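Local coordinates for protein alpha,alpha-trehalose-phosphate synthase (UDP-forming) (Burkholderia xenovorans, PDB 5HXA) that belongs to glycosyltransferase family 20 of the GT-B clan, whose fold pairs two Rossmann-like domains across a cleft, at residues A[109-112]-A[113-117]; A[83-87]-A[88-92]; A[76-79]-A[80-84]. One frame throughout, in Å; residues are numbered along the deposited sequence.

Overall arrangement
All three contacts are local and close no long loop. Starting from the N-terminal side, strand 69-76 gives way to helix 78-97, and contact 3 (76-79 with 80-84) spans that transition and the first helical turns. Contact 2 (83-87 with 88-92) takes over on the same helix, sharing Gln-83 and Tyr-84, in a region of wider turns. Contact 1 (109-112 with 113-117) follows on helix 108-126, the next helix in the chain. None nests inside another. The centres lie about 9 Å apart in every pairing. Helix 108-126 is joined to its predecessor by polar links from Arg-116 to Asp-80 and Gln-83, and by Tyr-114 packing on Phe-88 and Ser-89.

Contact 1 (A[109-112]-A[113-117]); sequences QEYA and GYQRV
Tyr-111 and Gln-115, four residues apart on helix 108-126, run side by side and point the same way, and this pair forms the tight part of the contact. Gln-115 CG sits over one face of the Tyr-111 ring, 4.2 Å from its centroid and 22° off the normal, a CH-pi contact displaced toward the rim. Farther out, Gln-115 NE2 donates to Tyr-111 OH at 2.8 Å; the N-H...O angle of 140° shows a bent bond, with the hydroxyl somewhat out of the amide plane. With CG of the glutamine beside its backbone N (chi1 -70°), a single bend at chi2 carries the amide to the phenol, its plane perpendicular to the ring. The same hydroxyl also bonds Glu-180, so two groups limit its movement. Tyr-114 adds an oblique ring contact, its CD2 4.0 Å from Tyr-111 CE1.

The other side is looser. Gln-109 and Ala-112 are exposed, and a water bridges backbone and side chain: it donates to Gln-109 O at 3.0 Å and accepts from Arg-116 NH1 at 3.2 Å. Gln-109 O also receives Gly-113 N at 3.0 Å, so that carbonyl has two donors. Even here one spot is close: Gly-113 CA lies 3.2 Å above the plane of the Arg-116 guanidinium, toward its rim. Arg-116 NH2 pairs with Asp-80 and Gln-83.

On the buried side, Tyr-111 and Tyr-114 both meet the ring of Phe-88 from helix 78-97 and Leu-181 from helix 178-185, while Tyr-114 OH bonds the carbonyl of Tyr-140, just beyond strand 134-138.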
ATOM      1  N   GLN A 109       1.179  18.211  15.727  1.00 26.34           N
ATOM      2  CA  GLN A 109       0.368  19.398  15.992  1.00 26.49           C
ATOM      3  C   GLN A 109      -0.901  19.382  15.159  1.00 26.94           C
ATOM      4  O   GLN A 109      -1.969  19.780  15.641  1.00 26.38           O
ATOM      5  CB  GLN A 109       1.166  20.672  15.718  1.00 32.52           C
ATOM      6  CG  GLN A 109       2.166  21.012  16.806  1.00 54.13           C
ATOM      7  CD  GLN A 109       3.255  19.969  16.937  1.00 74.38           C
ATOM      8  OE1 GLN A 109       3.555  19.510  18.041  1.00 83.53           O
ATOM      9  NE2 GLN A 109       3.848  19.580  15.806  1.00 74.20           N
ATOM     10  N   GLU A 110      -0.799  18.912  13.911  1.00 24.16           N
ATOM     11  CA  GLU A 110      -1.983  18.765  13.072  1.00 22.79           C
ATOM     12  C   GLU A 110      -2.947  17.745  13.663  1.00 28.32           C
ATOM     13  O   GLU A 110      -4.161  17.976  13.694  1.00 24.96           O
ATOM     14  CB  GLU A 110      -1.575  18.362  11.655  1.00 23.20           C
ATOM     15  CG  GLU A 110      -0.743  19.413  10.911  1.00 24.94           C
ATOM     16  CD  GLU A 110      -0.396  18.972   9.499  1.00 27.47           C
ATOM     17  OE1 GLU A 110      -0.663  17.802   9.168  1.00 28.29           O
ATOM     18  OE2 GLU A 110       0.121  19.787   8.714  1.00 28.83           O
ATOM     19  N   TYR A 111      -2.428  16.608  14.137  1.00 24.09           N
ATOM     20  CA  TYR A 111      -3.300  15.616  14.763  1.00 21.87           C
ATOM     21  C   TYR A 111      -3.939  16.168  16.035  1.00 25.39           C
ATOM     22  O   TYR A 111      -5.108  15.881  16.322  1.00 25.15           O
ATOM     23  CB  TYR A 111      -2.523  14.318  15.053  1.00 22.32           C
ATOM     24  CG  TYR A 111      -3.371  13.255  15.739  1.00 20.37           C
ATOM     25  CD1 TYR A 111      -4.556  12.796  15.156  1.00 21.05           C
ATOM     26  CD2 TYR A 111      -3.000  12.720  16.971  1.00 25.62           C
ATOM     27  CE1 TYR A 111      -5.341  11.837  15.782  1.00 20.27           C
ATOM     28  CE2 TYR A 111      -3.786  11.756  17.608  1.00 25.16           C
ATOM     29  CZ  TYR A 111      -4.957  11.322  17.009  1.00 24.15           C
ATOM     30  OH  TYR A 111      -5.743  10.367  17.630  1.00 22.04           O
ATOM     31  N   ALA A 112      -3.193  16.968  16.811  1.00 24.04           N
ATOM     32  CA  ALA A 112      -3.783  17.594  17.994  1.00 25.89           C
ATOM     33  C   ALA A 112      -4.928  18.528  17.611  1.00 29.68           C
ATOM     34  O   ALA A 112      -5.966  18.557  18.284  1.00 28.75           O
ATOM     35  CB  ALA A 112      -2.720  18.358  18.788  1.00 29.32           C
ATOM     36  N   GLY A 113      -4.758  19.300  16.536  1.00 29.66           N
ATOM     37  CA  GLY A 113      -5.838  20.166  16.082  1.00 28.77           C
ATOM     38  C   GLY A 113      -7.030  19.383  15.562  1.00 26.32           C
ATOM     39  O   GLY A 113      -8.181  19.766  15.782  1.00 24.80           O
ATOM     40  N   TYR A 114      -6.767  18.286  14.851  1.00 22.42           N
ATOM     41  CA  TYR A 114      -7.828  17.376  14.422  1.00 24.22           C
ATOM     42  C   TYR A 114      -8.668  16.912  15.610  1.00 23.86           C
ATOM     43  O   TYR A 114      -9.904  16.933  15.561  1.00 24.45           O
ATOM     44  CB  TYR A 114      -7.187  16.196  13.692  1.00 19.37           C
ATOM     45  CG  TYR A 114      -8.103  15.078  13.221  1.00 21.93           C
ATOM     46  CD1 TYR A 114      -8.736  15.143  11.981  1.00 19.82           C
ATOM     47  CD2 TYR A 114      -8.281  13.932  13.989  1.00 21.20           C
ATOM     48  CE1 TYR A 114      -9.550  14.102  11.534  1.00 21.45           C
ATOM     49  CE2 TYR A 114      -9.090  12.881  13.543  1.00 17.72           C
ATOM     50  CZ  TYR A 114      -9.719  12.980  12.316  1.00 20.07           C
ATOM     51  OH  TYR A 114     -10.516  11.952  11.867  1.00 18.47           O
ATOM     52  N   GLN A 115      -8.006  16.489  16.694  1.00 24.41           N
ATOM     53  CA  GLN A 115      -8.732  16.105  17.902  1.00 26.78           C
ATOM     54  C   GLN A 115      -9.433  17.306  18.529  1.00 26.53           C
ATOM     55  O   GLN A 115     -10.582  17.197  18.980  1.00 24.39           O
ATOM     56  CB  GLN A 115      -7.776  15.451  18.902  1.00 25.97           C
ATOM     57  CG  GLN A 115      -7.269  14.056  18.479  1.00 27.38           C
ATOM     58  CD  GLN A 115      -8.357  12.973  18.580  1.00 44.91           C
ATOM     59  OE1 GLN A 115      -9.439  13.212  19.125  1.00 50.52           O
ATOM     60  NE2 GLN A 115      -8.068  11.780  18.055  1.00 56.33           N
ATOM     61  N   ARG A 116      -8.763  18.464  18.557  1.00 23.93           N
ATOM     62  CA  ARG A 116      -9.354  19.650  19.168  1.00 25.54           C
ATOM     63  C   ARG A 116     -10.610  20.092  18.426  1.00 30.93           C
ATOM     64  O   ARG A 116     -11.617  20.452  19.051  1.00 31.04           O
ATOM     65  CB  ARG A 116      -8.328  20.789  19.215  1.00 27.24           C
ATOM     66  CG  ARG A 116      -8.821  22.030  19.952  1.00 31.10           C
ATOM     67  CD  ARG A 116      -7.791  23.172  19.921  1.00 38.65           C
ATOM     68  NE  ARG A 116      -7.429  23.551  18.555  1.00 39.55           N
ATOM     69  CZ  ARG A 116      -6.253  23.295  17.985  1.00 39.57           C
ATOM     70  NH1 ARG A 116      -5.297  22.667  18.660  1.00 37.04           N
ATOM     71  NH2 ARG A 116      -6.029  23.679  16.735  1.00 38.28           N
ATOM     72  N   VAL A 117     -10.577  20.068  17.093  1.00 25.26           N
ATOM     73  CA  VAL A 117     -11.754  20.483  16.334  1.00 31.62           C
ATOM     74  C   VAL A 117     -12.903  19.503  16.553  1.00 26.41           C
ATOM     75  O   VAL A 117     -14.052  19.911  16.755  1.00 28.33           O
ATOM     76  CB  VAL A 117     -11.403  20.639  14.844  1.00 29.46           C
ATOM     77  CG1 VAL A 117     -12.667  20.686  13.988  1.00 25.53           C
ATOM     78  CG2 VAL A 117     -10.569  21.895  14.638  1.00 29.11           C
TER
HETATM   79  O   HOH W   1      -2.352  21.713  17.857  1.00 33.78           O

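Contact 2 (A[83-87]-A[88-92]); sequences QYYRG and FSNAT. With EDO (1,2-ethanediol), chain B.
Residues Gln-83 to Tyr-85 hand their carbonyls to Phe-88 to Asn-90 in the i to i+5 pattern of a pi-type turn, a local widening of helix 78-97. Among the backbone bonds, Phe-88 N to Gln-83 O is short and nearly straight (2.8 Å, 170°), and Asn-90 N reaches Tyr-85 O at 3.0 Å. Ala-91 N instead bonds Gly-87 O at 2.7 Å, restoring the four-residue spacing. The axes of the two short segments differ by 25°, which indicates a bend through the widened region.

One side chain joins the backbone bonding. With its OG turned beside its own backbone N (chi1 -67°), Ser-89 donates to Tyr-84 O at 2.8 Å, while its amide N reaches the same oxygen at 3.1 Å. The two donors come from opposite faces of the carbonyl plane and hold Tyr-84 O between them.

The remaining contact is packing with a polar margin. Asn-90 ND2 rests over one face of the Tyr-85 ring near the rim, 3.3 Å from CE2, with the amide steeply inclined to the ring. Asn-90 OD1 bonds Tyr-140 OH and also accepts from a water at 3.3 Å, the water that makes a weak bond to Tyr-85 OH.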
ATOM      1  N   GLN A  83      -4.867  22.610  10.548  1.00 30.46           N
ATOM      2  CA  GLN A  83      -4.442  21.399  11.248  1.00 27.36           C
ATOM      3  C   GLN A  83      -5.449  20.263  11.068  1.00 27.58           C
ATOM      4  O   GLN A  83      -5.069  19.131  10.749  1.00 24.69           O
ATOM      5  CB  GLN A  83      -4.218  21.706  12.735  1.00 23.50           C
ATOM      6  CG  GLN A  83      -3.087  22.715  13.010  1.00 24.66           C
ATOM      7  CD  GLN A  83      -2.884  23.025  14.496  1.00 36.30           C
ATOM      8  OE1 GLN A  83      -3.776  22.826  15.324  1.00 33.33           O
ATOM      9  NE2 GLN A  83      -1.701  23.513  14.833  1.00 39.08           N
ATOM     10  N   TYR A  84      -6.740  20.552  11.258  1.00 26.00           N
ATOM     11  CA  TYR A  84      -7.770  19.519  11.238  1.00 25.10           C
ATOM     12  C   TYR A  84      -8.133  19.096   9.822  1.00 25.66           C
ATOM     13  O   TYR A  84      -8.235  17.895   9.544  1.00 30.28           O
ATOM     14  CB  TYR A  84      -8.999  20.023  11.999  1.00 25.84           C
ATOM     15  CG  TYR A  84     -10.354  19.560  11.501  1.00 24.74           C
ATOM     16  CD1 TYR A  84     -10.897  18.351  11.921  1.00 24.74           C
ATOM     17  CD2 TYR A  84     -11.111  20.357  10.652  1.00 27.07           C
ATOM     18  CE1 TYR A  84     -12.143  17.941  11.492  1.00 22.32           C
ATOM     19  CE2 TYR A  84     -12.359  19.953  10.216  1.00 24.31           C
ATOM     20  CZ  TYR A  84     -12.868  18.756  10.643  1.00 28.23           C
ATOM     21  OH  TYR A  84     -14.105  18.359  10.216  1.00 28.69           O
ATOM     22  N   TYR A  85      -8.302  20.056   8.912  1.00 27.59           N
ATOM     23  CA  TYR A  85      -8.830  19.775   7.575  1.00 23.96           C
ATOM     24  C   TYR A  85      -7.721  19.601   6.542  1.00 24.12           C
ATOM     25  O   TYR A  85      -7.561  18.516   5.974  1.00 27.90           O
ATOM     26  CB  TYR A  85      -9.801  20.895   7.149  1.00 27.14           C
ATOM     27  CG  TYR A  85     -10.462  20.664   5.805  1.00 37.21           C
ATOM     28  CD1 TYR A  85     -11.637  19.925   5.701  1.00 36.70           C
ATOM     29  CD2 TYR A  85      -9.911  21.184   4.638  1.00 48.02           C
ATOM     30  CE1 TYR A  85     -12.250  19.715   4.465  1.00 44.57           C
ATOM     31  CE2 TYR A  85     -10.513  20.979   3.403  1.00 53.89           C
ATOM     32  CZ  TYR A  85     -11.680  20.242   3.322  1.00 54.39           C
ATOM     33  OH  TYR A  85     -12.278  20.036   2.097  1.00 66.24           O
ATOM     34  N   ARG A  86      -6.950  20.659   6.279  1.00 28.55           N
ATOM     35  CA  ARG A  86      -5.844  20.539   5.333  1.00 31.28           C
ATOM     36  C   ARG A  86      -4.798  19.554   5.827  1.00 28.66           C
ATOM     37  O   ARG A  86      -4.221  18.803   5.033  1.00 28.81           O
ATOM     38  CB  ARG A  86      -5.191  21.900   5.086  1.00 35.93           C
ATOM     39  CG  ARG A  86      -6.107  22.902   4.424  1.00 55.31           C
ATOM     40  CD  ARG A  86      -5.387  23.725   3.362  1.00 69.04           C
ATOM     41  NE  ARG A  86      -4.412  24.651   3.930  1.00 79.74           N
ATOM     42  CZ  ARG A  86      -3.095  24.521   3.811  1.00 83.24           C
ATOM     43  NH1 ARG A  86      -2.588  23.497   3.137  1.00 83.56           N
ATOM     44  NH2 ARG A  86      -2.286  25.421   4.359  1.00 82.64           N
ATOM     45  N   GLY A  87      -4.527  19.559   7.132  1.00 25.36           N
ATOM     46  CA  GLY A  87      -3.473  18.749   7.705  1.00 24.63           C
ATOM     47  C   GLY A  87      -3.861  17.299   7.907  1.00 25.67           C
ATOM     48  O   GLY A  87      -3.663  16.471   7.011  1.00 23.36           O
ATOM     49  N   PHE A  88      -4.414  16.962   9.074  1.00 23.29           N
ATOM     50  CA  PHE A  88      -4.548  15.544   9.396  1.00 22.39           C
ATOM     51  C   PHE A  88      -5.560  14.854   8.488  1.00 24.04           C
ATOM     52  O   PHE A  88      -5.298  13.751   8.000  1.00 20.80           O
ATOM     53  CB  PHE A  88      -4.911  15.335  10.864  1.00 21.61           C
ATOM     54  CG  PHE A  88      -4.794  13.895  11.290  1.00 23.71           C
ATOM     55  CD1 PHE A  88      -3.534  13.307  11.448  1.00 20.44           C
ATOM     56  CD2 PHE A  88      -5.927  13.117  11.477  1.00 21.64           C
ATOM     57  CE1 PHE A  88      -3.414  11.973  11.813  1.00 23.22           C
ATOM     58  CE2 PHE A  88      -5.814  11.781  11.846  1.00 19.03           C
ATOM     59  CZ  PHE A  88      -4.560  11.208  12.010  1.00 18.37           C
ATOM     60  N   SER A  89      -6.706  15.486   8.221  1.00 22.48           N
ATOM     61  CA  SER A  89      -7.712  14.845   7.376  1.00 22.47           C
ATOM     62  C   SER A  89      -7.186  14.617   5.961  1.00 19.99           C
ATOM     63  O   SER A  89      -7.210  13.491   5.447  1.00 19.96           O
ATOM     64  CB  SER A  89      -8.995  15.686   7.331  1.00 21.01           C
ATOM     65  OG  SER A  89      -9.638  15.718   8.591  1.00 21.11           O
ATOM     66  N   ASN A  90      -6.706  15.673   5.312  1.00 20.91           N
ATOM     67  CA  ASN A  90      -6.422  15.589   3.887  1.00 19.21           C
ATOM     68  C   ASN A  90      -4.969  15.276   3.552  1.00 22.03           C
ATOM     69  O   ASN A  90      -4.706  14.763   2.462  1.00 24.63           O
ATOM     70  CB  ASN A  90      -6.862  16.887   3.205  1.00 22.60           C
ATOM     71  CG  ASN A  90      -8.371  16.967   3.099  1.00 31.60           C
ATOM     72  OD1 ASN A  90      -9.042  15.939   3.157  1.00 36.25           O
ATOM     73  ND2 ASN A  90      -8.908  18.164   2.960  1.00 37.87           N
ATOM     74  N   ALA A  91      -4.024  15.546   4.450  1.00 23.96           N
ATOM     75  CA  ALA A  91      -2.631  15.221   4.176  1.00 24.84           C
ATOM     76  C   ALA A  91      -2.164  13.940   4.857  1.00 24.88           C
ATOM     77  O   ALA A  91      -1.075  13.455   4.537  1.00 22.13           O
ATOM     78  CB  ALA A  91      -1.719  16.388   4.585  1.00 25.51           C
ATOM     79  N   THR A  92      -2.949  13.379   5.784  1.00 23.06           N
ATOM     80  CA  THR A  92      -2.596  12.108   6.416  1.00 20.27           C
ATOM     81  C   THR A  92      -3.622  11.030   6.109  1.00 21.00           C
ATOM     82  O   THR A  92      -3.274  10.021   5.489  1.00 20.84           O
ATOM     83  CB  THR A  92      -2.439  12.267   7.934  1.00 26.00           C
ATOM     84  OG1 THR A  92      -1.502  13.315   8.213  1.00 25.20           O
ATOM     85  CG2 THR A  92      -1.936  10.952   8.571  1.00 22.09           C
TER
HETATM   86  C1  EDO B 501       1.619  24.493  17.381  1.00 66.84           C
HETATM   87  O1  EDO B 501       1.429  24.004  16.048  1.00 70.44           O
HETATM   88  C2  EDO B 501       0.417  25.326  17.802  1.00 62.38           C
HETATM   89  O2  EDO B 501      -0.726  24.474  17.923  1.00 59.43           O
HETATM   90  O   HOH W   2     -12.091  17.007   2.493  1.00 34.13           O

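Contact 3 (A[76-79]-A[80-84]); sequences LTKR and DYDQY. With EDO (1,2-ethanediol), chain J; EDO (1,2-ethanediol), chain B.
Lys-78 reaches over the first turn of its helix to Asp-82, and its chain can be followed atom by atom. CB points away from the later residues, 4.2 Å from O2 of a 1,2-ethanediol. CG already lies beside the carboxylate, 3.5 Å from Asp-82 OD2, and CD runs past that oxygen at 4.0 Å. CE closes to 3.4 Å from OD2, and a final bend (chi4 50°) turns NZ back onto the same atom. The salt bridge from Lys-78 NZ to Asp-82 OD2 measures 2.9 Å and uses the syn lone pair, on the side of the other carboxylate oxygen. Asp-82 OD1 has a long, weak ion pair with Arg-86, so a second basic group is near the carboxylate.

The start of the helix is marked by an N-cap. Thr-77 OG1, held between its own backbone N and carbonyl carbon (chi1 65°), accepts from Asp-80 N at 3.1 Å with an N-H...O angle of 163°. This bond occupies an amide of the first turn, just after strand 69-76 of the mixed sheet ends.

On the buried flank, Leu-76 CD1 touches the Tyr-84 ring at CD2, 3.9 Å away, the two side chains crossing at about a right angle. Tyr-84 carries that packing on to Val-117 of helix 108-126.

On the more open flank, Arg-79 lies across Gln-83, its CG 3.8 Å from Gln-83 CD. Beyond it, NE makes a weak bond to one 1,2-ethanediol, and NH1 a weak, bent one to O2 of a second, which lies in the guanidinium plane at its edge. Gln-83 NE2 also donates weakly to that O2, while its OE1 takes a hydrogen bond from Arg-116 NH2, which also forms a salt bridge with Asp-80 OD1; the two arginine guanidiniums lie close together.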
ATOM      1  N   LEU A  76     -14.347  27.980  11.475  1.00 41.23           N
ATOM      2  CA  LEU A  76     -13.111  27.526  12.089  1.00 40.55           C
ATOM      3  C   LEU A  76     -12.049  28.597  11.909  1.00 40.50           C
ATOM      4  O   LEU A  76     -12.018  29.287  10.888  1.00 42.23           O
ATOM      5  CB  LEU A  76     -12.615  26.218  11.465  1.00 37.00           C
ATOM      6  CG  LEU A  76     -13.465  24.958  11.619  1.00 35.34           C
ATOM      7  CD1 LEU A  76     -12.840  23.816  10.827  1.00 30.74           C
ATOM      8  CD2 LEU A  76     -13.594  24.584  13.083  1.00 38.74           C
ATOM      9  N   THR A  77     -11.172  28.732  12.902  1.00 38.64           N
ATOM     10  CA  THR A  77     -10.019  29.602  12.722  1.00 43.46           C
ATOM     11  C   THR A  77      -9.114  29.039  11.630  1.00 42.46           C
ATOM     12  O   THR A  77      -9.216  27.870  11.245  1.00 39.07           O
ATOM     13  CB  THR A  77      -9.226  29.746  14.022  1.00 42.71           C
ATOM     14  OG1 THR A  77      -8.663  28.480  14.373  1.00 41.00           O
ATOM     15  CG2 THR A  77     -10.123  30.230  15.158  1.00 44.24           C
ATOM     16  N   LYS A  78      -8.215  29.889  11.124  1.00 40.09           N
ATOM     17  CA  LYS A  78      -7.257  29.414  10.129  1.00 44.46           C
ATOM     18  C   LYS A  78      -6.406  28.274  10.680  1.00 37.72           C
ATOM     19  O   LYS A  78      -6.131  27.301   9.967  1.00 35.83           O
ATOM     20  CB  LYS A  78      -6.357  30.555   9.647  1.00 50.89           C
ATOM     21  CG  LYS A  78      -5.284  30.076   8.667  1.00 56.71           C
ATOM     22  CD  LYS A  78      -4.375  31.196   8.178  1.00 68.19           C
ATOM     23  CE  LYS A  78      -3.147  30.633   7.462  1.00 69.66           C
ATOM     24  NZ  LYS A  78      -3.501  29.615   6.425  1.00 66.90           N
ATOM     25  N   ARG A  79      -5.981  28.373  11.944  1.00 35.20           N
ATOM     26  CA  ARG A  79      -5.171  27.312  12.541  1.00 36.54           C
ATOM     27  C   ARG A  79      -5.945  26.002  12.626  1.00 38.03           C
ATOM     28  O   ARG A  79      -5.401  24.928  12.329  1.00 34.79           O
ATOM     29  CB  ARG A  79      -4.688  27.729  13.930  1.00 40.39           C
ATOM     30  CG  ARG A  79      -3.856  26.658  14.638  1.00 44.84           C
ATOM     31  CD  ARG A  79      -3.275  27.174  15.954  1.00 59.52           C
ATOM     32  NE  ARG A  79      -4.267  27.183  17.029  1.00 66.18           N
ATOM     33  CZ  ARG A  79      -4.223  26.396  18.101  1.00 57.29           C
ATOM     34  NH1 ARG A  79      -3.221  25.535  18.255  1.00 50.95           N
ATOM     35  NH2 ARG A  79      -5.175  26.479  19.025  1.00 50.96           N
ATOM     36  N   ASP A  80      -7.211  26.066  13.051  1.00 36.11           N
ATOM     37  CA  ASP A  80      -8.031  24.861  13.111  1.00 31.77           C
ATOM     38  C   ASP A  80      -8.195  24.252  11.728  1.00 32.83           C
ATOM     39  O   ASP A  80      -8.042  23.037  11.548  1.00 32.18           O
ATOM     40  CB  ASP A  80      -9.392  25.190  13.725  1.00 39.67           C
ATOM     41  CG  ASP A  80      -9.334  25.304  15.238  1.00 41.15           C
ATOM     42  OD1 ASP A  80      -8.232  25.154  15.799  1.00 47.27           O
ATOM     43  OD2 ASP A  80     -10.386  25.545  15.864  1.00 49.45           O
ATOM     44  N   TYR A  81      -8.476  25.095  10.735  1.00 33.32           N
ATOM     45  CA  TYR A  81      -8.629  24.623   9.366  1.00 37.76           C
ATOM     46  C   TYR A  81      -7.340  23.995   8.843  1.00 33.54           C
ATOM     47  O   TYR A  81      -7.372  22.928   8.217  1.00 34.86           O
ATOM     48  CB  TYR A  81      -9.076  25.787   8.482  1.00 37.29           C
ATOM     49  CG  TYR A  81      -8.976  25.511   7.006  1.00 42.53           C
ATOM     50  CD1 TYR A  81      -9.929  24.735   6.358  1.00 43.22           C
ATOM     51  CD2 TYR A  81      -7.927  26.029   6.256  1.00 47.18           C
ATOM     52  CE1 TYR A  81      -9.833  24.476   4.999  1.00 47.88           C
ATOM     53  CE2 TYR A  81      -7.827  25.786   4.903  1.00 48.42           C
ATOM     54  CZ  TYR A  81      -8.779  25.008   4.278  1.00 50.63           C
ATOM     55  OH  TYR A  81      -8.670  24.763   2.929  1.00 54.82           O
ATOM     56  N   ASP A  82      -6.195  24.635   9.093  1.00 29.78           N
ATOM     57  CA  ASP A  82      -4.929  24.097   8.599  1.00 30.67           C
ATOM     58  C   ASP A  82      -4.596  22.757   9.247  1.00 27.39           C
ATOM     59  O   ASP A  82      -4.102  21.844   8.573  1.00 30.91           O
ATOM     60  CB  ASP A  82      -3.790  25.095   8.835  1.00 33.96           C
ATOM     61  CG  ASP A  82      -3.851  26.289   7.889  1.00 43.10           C
ATOM     62  OD1 ASP A  82      -4.519  26.189   6.835  1.00 41.68           O
ATOM     63  OD2 ASP A  82      -3.218  27.324   8.194  1.00 44.25           O
ATOM     64  N   GLN A  83      -4.867  22.610  10.548  1.00 30.46           N
ATOM     65  CA  GLN A  83      -4.442  21.399  11.248  1.00 27.36           C
ATOM     66  C   GLN A  83      -5.449  20.263  11.068  1.00 27.58           C
ATOM     67  O   GLN A  83      -5.069  19.131  10.749  1.00 24.69           O
ATOM     68  CB  GLN A  83      -4.218  21.706  12.735  1.00 23.50           C
ATOM     69  CG  GLN A  83      -3.087  22.715  13.010  1.00 24.66           C
ATOM     70  CD  GLN A  83      -2.884  23.025  14.496  1.00 36.30           C
ATOM     71  OE1 GLN A  83      -3.776  22.826  15.324  1.00 33.33           O
ATOM     72  NE2 GLN A  83      -1.701  23.513  14.833  1.00 39.08           N
ATOM     73  N   TYR A  84      -6.740  20.552  11.258  1.00 26.00           N
ATOM     74  CA  TYR A  84      -7.770  19.519  11.238  1.00 25.10           C
ATOM     75  C   TYR A  84      -8.133  19.096   9.822  1.00 25.66           C
ATOM     76  O   TYR A  84      -8.235  17.895   9.544  1.00 30.28           O
ATOM     77  CB  TYR A  84      -8.999  20.023  11.999  1.00 25.84           C
ATOM     78  CG  TYR A  84     -10.354  19.560  11.501  1.00 24.74           C
ATOM     79  CD1 TYR A  84     -10.897  18.351  11.921  1.00 24.74           C
ATOM     80  CD2 TYR A  84     -11.111  20.357  10.652  1.00 27.07           C
ATOM     81  CE1 TYR A  84     -12.143  17.941  11.492  1.00 22.32           C
ATOM     82  CE2 TYR A  84     -12.359  19.953  10.216  1.00 24.31           C
ATOM     83  CZ  TYR A  84     -12.868  18.756  10.643  1.00 28.23           C
ATOM     84  OH  TYR A  84     -14.105  18.359  10.216  1.00 28.69           O
TER
HETATM   85  C1  EDO J 509      -6.466  30.901  16.087  1.00 58.13           C
HETATM   86  O1  EDO J 509      -6.177  29.881  17.052  1.00 56.08           O
HETATM   87  C2  EDO J 509      -5.338  31.004  15.063  1.00 59.00           C
HETATM   88  O2  EDO J 509      -5.885  31.172  13.745  1.00 58.85           O
HETATM   89  C1  EDO B 501       1.619  24.493  17.381  1.00 66.84           C
HETATM   90  O1  EDO B 501       1.429  24.004  16.048  1.00 70.44           O
HETATM   91  C2  EDO B 501       0.417  25.326  17.802  1.00 62.38           C
HETATM   92  O2  EDO B 501      -0.726  24.474  17.923  1.00 59.43           O
HETATM   93  O   HOH W   3     -12.019  27.216  15.158  1.00 48.84           O